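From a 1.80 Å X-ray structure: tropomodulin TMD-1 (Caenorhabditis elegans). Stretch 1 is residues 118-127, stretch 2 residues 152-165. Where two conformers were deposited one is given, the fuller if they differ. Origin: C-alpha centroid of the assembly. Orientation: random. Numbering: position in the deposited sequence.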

# COMPACT_ATOMS: atom_id res chain seq x y z
N LEU A 118 -5.53 5.86 -1.33
CA LEU A 118 -4.99 4.51 -1.13
C LEU A 118 -5.03 4.14 0.35
O LEU A 118 -5.45 3.03 0.71
N LEU A 119 -4.60 5.05 1.22
CA LEU A 119 -4.62 4.78 2.66
C LEU A 119 -6.04 4.64 3.19
O LEU A 119 -6.32 3.80 4.05
N ARG A 120 -6.97 5.45 2.70
CA ARG A 120 -8.34 5.34 3.18
C ARG A 120 -8.94 4.00 2.73
O ARG A 120 -9.75 3.41 3.44
N SER A 121 -8.52 3.51 1.57
CA SER A 121 -9.03 2.24 1.07
C SER A 121 -8.58 1.05 1.91
O SER A 121 -9.19 -0.01 1.85
N THR A 122 -7.51 1.23 2.68
CA THR A 122 -6.99 0.14 3.52
C THR A 122 -8.00 -0.25 4.61
O THR A 122 -7.88 -1.32 5.23
N LEU A 123 -9.00 0.59 4.82
CA LEU A 123 -9.99 0.33 5.86
C LEU A 123 -11.02 -0.74 5.51
O LEU A 123 -11.66 -1.29 6.41
N VAL A 124 -11.17 -1.04 4.23
CA VAL A 124 -12.15 -2.03 3.82
C VAL A 124 -11.87 -3.43 4.37
O VAL A 124 -12.74 -4.04 5.01
N THR A 125 -10.67 -3.94 4.14
CA THR A 125 -10.32 -5.28 4.63
C THR A 125 -9.27 -5.23 5.73
O THR A 125 -9.12 -6.19 6.51
N GLN A 126 -8.53 -4.13 5.80
CA GLN A 126 -7.47 -3.96 6.79
C GLN A 126 -6.48 -5.13 6.84
O GLN A 126 -6.03 -5.54 7.91
N SER A 127 -6.14 -5.65 5.67
CA SER A 127 -5.18 -6.75 5.57
C SER A 127 -3.76 -6.19 5.63
O SER A 127 -2.86 -6.82 6.18
N ALA A 152 -7.69 8.32 8.83
CA ALA A 152 -7.83 7.00 8.22
C ALA A 152 -6.97 6.00 8.98
O ALA A 152 -7.41 4.89 9.27
N ILE A 153 -5.74 6.41 9.27
CA ILE A 153 -4.80 5.55 9.99
C ILE A 153 -5.30 5.27 11.41
O ILE A 153 -5.23 4.13 11.89
N GLU A 154 -5.80 6.30 12.07
CA GLU A 154 -6.30 6.15 13.43
C GLU A 154 -7.43 5.13 13.50
O GLU A 154 -7.60 4.45 14.51
N GLU A 155 -8.20 5.00 12.41
CA GLU A 155 -9.30 4.05 12.38
C GLU A 155 -8.85 2.65 11.97
O GLU A 155 -9.56 1.67 12.17
N ASN A 156 -7.66 2.56 11.38
CA ASN A 156 -7.14 1.28 10.92
C ASN A 156 -6.50 0.54 12.10
O ASN A 156 -5.63 1.09 12.77
N GLU A 157 -6.92 -0.70 12.33
CA GLU A 157 -6.39 -1.49 13.45
C GLU A 157 -5.23 -2.42 13.09
O GLU A 157 -4.59 -2.98 13.99
N SER A 158 -4.95 -2.57 11.80
CA SER A 158 -3.87 -3.47 11.36
C SER A 158 -2.53 -2.83 11.02
O SER A 158 -1.48 -3.44 11.21
N LEU A 159 -2.55 -1.59 10.52
CA LEU A 159 -1.31 -0.90 10.17
C LEU A 159 -0.28 -0.80 11.29
O LEU A 159 -0.57 -0.29 12.38
N LEU A 160 0.94 -1.25 11.00
CA LEU A 160 2.04 -1.19 11.95
C LEU A 160 3.11 -0.22 11.47
O LEU A 160 3.81 0.39 12.27
N ARG A 161 3.24 -0.08 10.15
CA ARG A 161 4.23 0.81 9.57
C ARG A 161 3.65 1.61 8.40
O ARG A 161 3.06 1.04 7.48
N VAL A 162 3.81 2.93 8.47
CA VAL A 162 3.31 3.81 7.41
C VAL A 162 4.46 4.70 6.98
O VAL A 162 4.91 5.58 7.74
N GLY A 163 4.95 4.46 5.78
CA GLY A 163 6.07 5.22 5.25
C GLY A 163 5.60 6.49 4.58
O GLY A 163 5.55 6.58 3.35
N ILE A 164 5.26 7.47 5.41
CA ILE A 164 4.79 8.78 4.95
C ILE A 164 5.34 9.82 5.91
O ILE A 164 5.35 9.61 7.12
N SER A 165 5.81 10.94 5.37
CA SER A 165 6.36 12.00 6.19
C SER A 165 5.32 13.09 6.38
O SER A 165 4.88 13.70 5.41

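This is a graded contact between a helix and the turn and loop after it, and a second helix with its following loop and strand: an apolar knot around Leu119 at one end gives way, through a Thr–Asn pair, to a polar clasp built on Gln126 at the other.

Leu119 leads the apolar part. Its CA-to-CB bond points toward stretch 2; chi1 lies between wells at -97° and chi2 is t, and the two methyls meet different neighbours. Leu119 CD1 lies 3.3 Å from Ile164 CD1, a tight approach, and 4.1 Å from Ile153 CD1, while Leu119 CD2 rests 4.0 Å from Leu159 CD1. The three partners, all m,t, come from the helix, the loop and the segment after the strand.

Four residues on, Leu123 starts sideways, but its m,t rotamer brings the end of the chain in. Leu123 CD2 settles over the end of the second helix, 3.4 Å from Ala152 O and 3.7 Å from Asn156 CB. Ala152, pointing toward stretch 1, offers only a methyl, and the backbones come close here, with 5.3 Å between the CA atoms of Arg120 and Ala152. Arg120 points away at CB, yet its guanidinium returns to lay one face over that methyl, Arg120 NH2 to Ala152 CB being 3.9 Å.

The middle is polar but buried. Thr122, in p, donates from Thr122 OG1 to Leu119 O at 2.5 Å, leaving OG1 able to accept a weak bond from Asn156 ND2 at 3.0 Å. Asn156 (chi1 t) works in two directions. Asn156 ND2 also donates to the oxygen of water 1 at 2.9 Å. Asn156 OD1 accepts from Ser158 N at 2.8 Å and from Leu159 N at 2.9 Å, bracing its own loop.

Gln126 closes the contact. Its backbone has positive phi (51°), CB points toward stretch 2, and the m,t chain extends so that Gln126 OE1 accepts a hydrogen bond from Glu157 N at 2.8 Å, with an N-H...acceptor angle of 167°. Ser158, in m, donates from Ser158 OG to Gln126 O at 2.7 Å. Two waters complete the clasp. The oxygen of water 3 donates to Gln126 OE1 at 3.0 Å and Ser158 OG at 2.8 Å; that of water 2 accepts from Gln126 NE2 at 3.1 Å and donates to Glu155 O at 2.6 Å, linking groups too far apart to bond directly.

The rule to read here is that polar side chains crossing the contact largely meet backbone groups or water, while branched apolar chains fill the end around Leu119.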

# COMPACT_ATOMS: atom_id res chain seq x y z
CB LEU A 118 -3.56 4.41 -1.66
CG LEU A 118 -3.36 4.63 -3.17
CD1 LEU A 118 -1.88 4.51 -3.49
CD2 LEU A 118 -4.18 3.63 -3.96
CB LEU A 119 -3.90 5.88 3.43
CG LEU A 119 -2.44 5.62 3.82
CD1 LEU A 119 -1.85 6.87 4.45
CD2 LEU A 119 -2.36 4.44 4.79
CB ARG A 120 -9.18 6.52 2.67
CG ARG A 120 -10.55 6.63 3.31
CD ARG A 120 -11.03 8.08 3.31
NE ARG A 120 -10.36 8.90 4.32
CZ ARG A 120 -10.80 9.06 5.56
NH1 ARG A 120 -11.92 8.47 5.95
NH2 ARG A 120 -10.13 9.83 6.41
CB SER A 121 -8.63 2.03 -0.39
OG SER A 121 -7.22 1.92 -0.53
CB THR A 122 -5.67 0.54 4.21
OG1 THR A 122 -5.92 1.59 5.16
CG2 THR A 122 -4.65 1.01 3.18
CB LEU A 123 -10.72 1.63 6.22
CG LEU A 123 -9.85 2.72 6.85
CD1 LEU A 123 -10.68 4.01 7.02
CD2 LEU A 123 -9.33 2.25 8.20
CB VAL A 124 -12.25 -2.09 2.29
CG1 VAL A 124 -13.28 -3.13 1.87
CG2 VAL A 124 -12.64 -0.71 1.75
CB THR A 125 -9.76 -6.17 3.51
OG1 THR A 125 -8.49 -5.66 3.08
CG2 THR A 125 -10.71 -6.20 2.34
CB GLN A 126 -8.08 -3.69 8.17
CG GLN A 126 -8.77 -2.32 8.23
CD GLN A 126 -9.30 -1.97 9.61
OE1 GLN A 126 -8.63 -2.16 10.62
NE2 GLN A 126 -10.52 -1.42 9.65
CB SER A 127 -5.38 -7.51 4.26
OG SER A 127 -5.07 -6.69 3.14
CB ALA A 152 -7.39 7.05 6.77
CB ILE A 153 -3.41 6.21 10.05
CG1 ILE A 153 -2.81 6.26 8.64
CG2 ILE A 153 -2.50 5.44 10.99
CD1 ILE A 153 -1.55 7.10 8.52
CB GLU A 154 -6.75 7.51 13.95
CG GLU A 154 -7.06 7.57 15.42
CD GLU A 154 -7.26 8.99 15.91
OE1 GLU A 154 -6.25 9.66 16.23
OE2 GLU A 154 -8.42 9.43 15.95
CB GLU A 155 -10.38 4.54 11.40
CG GLU A 155 -11.71 3.85 11.57
CD GLU A 155 -12.74 4.32 10.56
OE1 GLU A 155 -12.73 5.53 10.23
OE2 GLU A 155 -13.54 3.48 10.11
CB ASN A 156 -6.09 1.51 9.82
CG ASN A 156 -5.67 0.23 9.13
OD1 ASN A 156 -5.20 -0.72 9.77
ND2 ASN A 156 -5.84 0.18 7.80
CB GLU A 157 -7.52 -2.31 14.08
CG GLU A 157 -8.61 -1.48 14.75
CD GLU A 157 -9.72 -2.34 15.33
OE1 GLU A 157 -10.67 -1.76 15.89
OE2 GLU A 157 -9.66 -3.58 15.22
CB SER A 158 -4.34 -4.29 10.15
OG SER A 158 -5.46 -5.09 10.47
CB LEU A 159 -1.61 0.51 9.65
CG LEU A 159 -2.33 0.57 8.31
CD1 LEU A 159 -2.71 2.02 8.00
CD2 LEU A 159 -1.42 0.02 7.21
CB LEU A 160 2.65 -2.59 12.13
CG LEU A 160 1.67 -3.63 12.67
CD1 LEU A 160 2.37 -5.00 12.72
CD2 LEU A 160 1.20 -3.22 14.07
CB ARG A 161 5.45 0.02 9.09
CG ARG A 161 6.32 -0.53 10.22
CD ARG A 161 7.45 -1.42 9.69
NE ARG A 161 6.96 -2.70 9.18
CZ ARG A 161 6.37 -3.63 9.93
NH1 ARG A 161 6.19 -3.43 11.22
NH2 ARG A 161 5.94 -4.76 9.37
CB VAL A 162 2.13 4.67 7.91
CG1 VAL A 162 1.72 5.68 6.83
CG2 VAL A 162 0.95 3.76 8.25
CB ILE A 164 3.26 8.86 4.98
CG1 ILE A 164 2.68 7.93 3.92
CG2 ILE A 164 2.80 10.31 4.79
CD1 ILE A 164 1.18 7.95 3.82
CB SER A 165 7.62 12.57 5.54
OG SER A 165 8.21 13.58 6.34
O HOH W 1 -4.76 -2.18 6.54
O HOH W 2 -11.64 0.05 12.09
O HOH W 3 -7.81 -4.78 11.89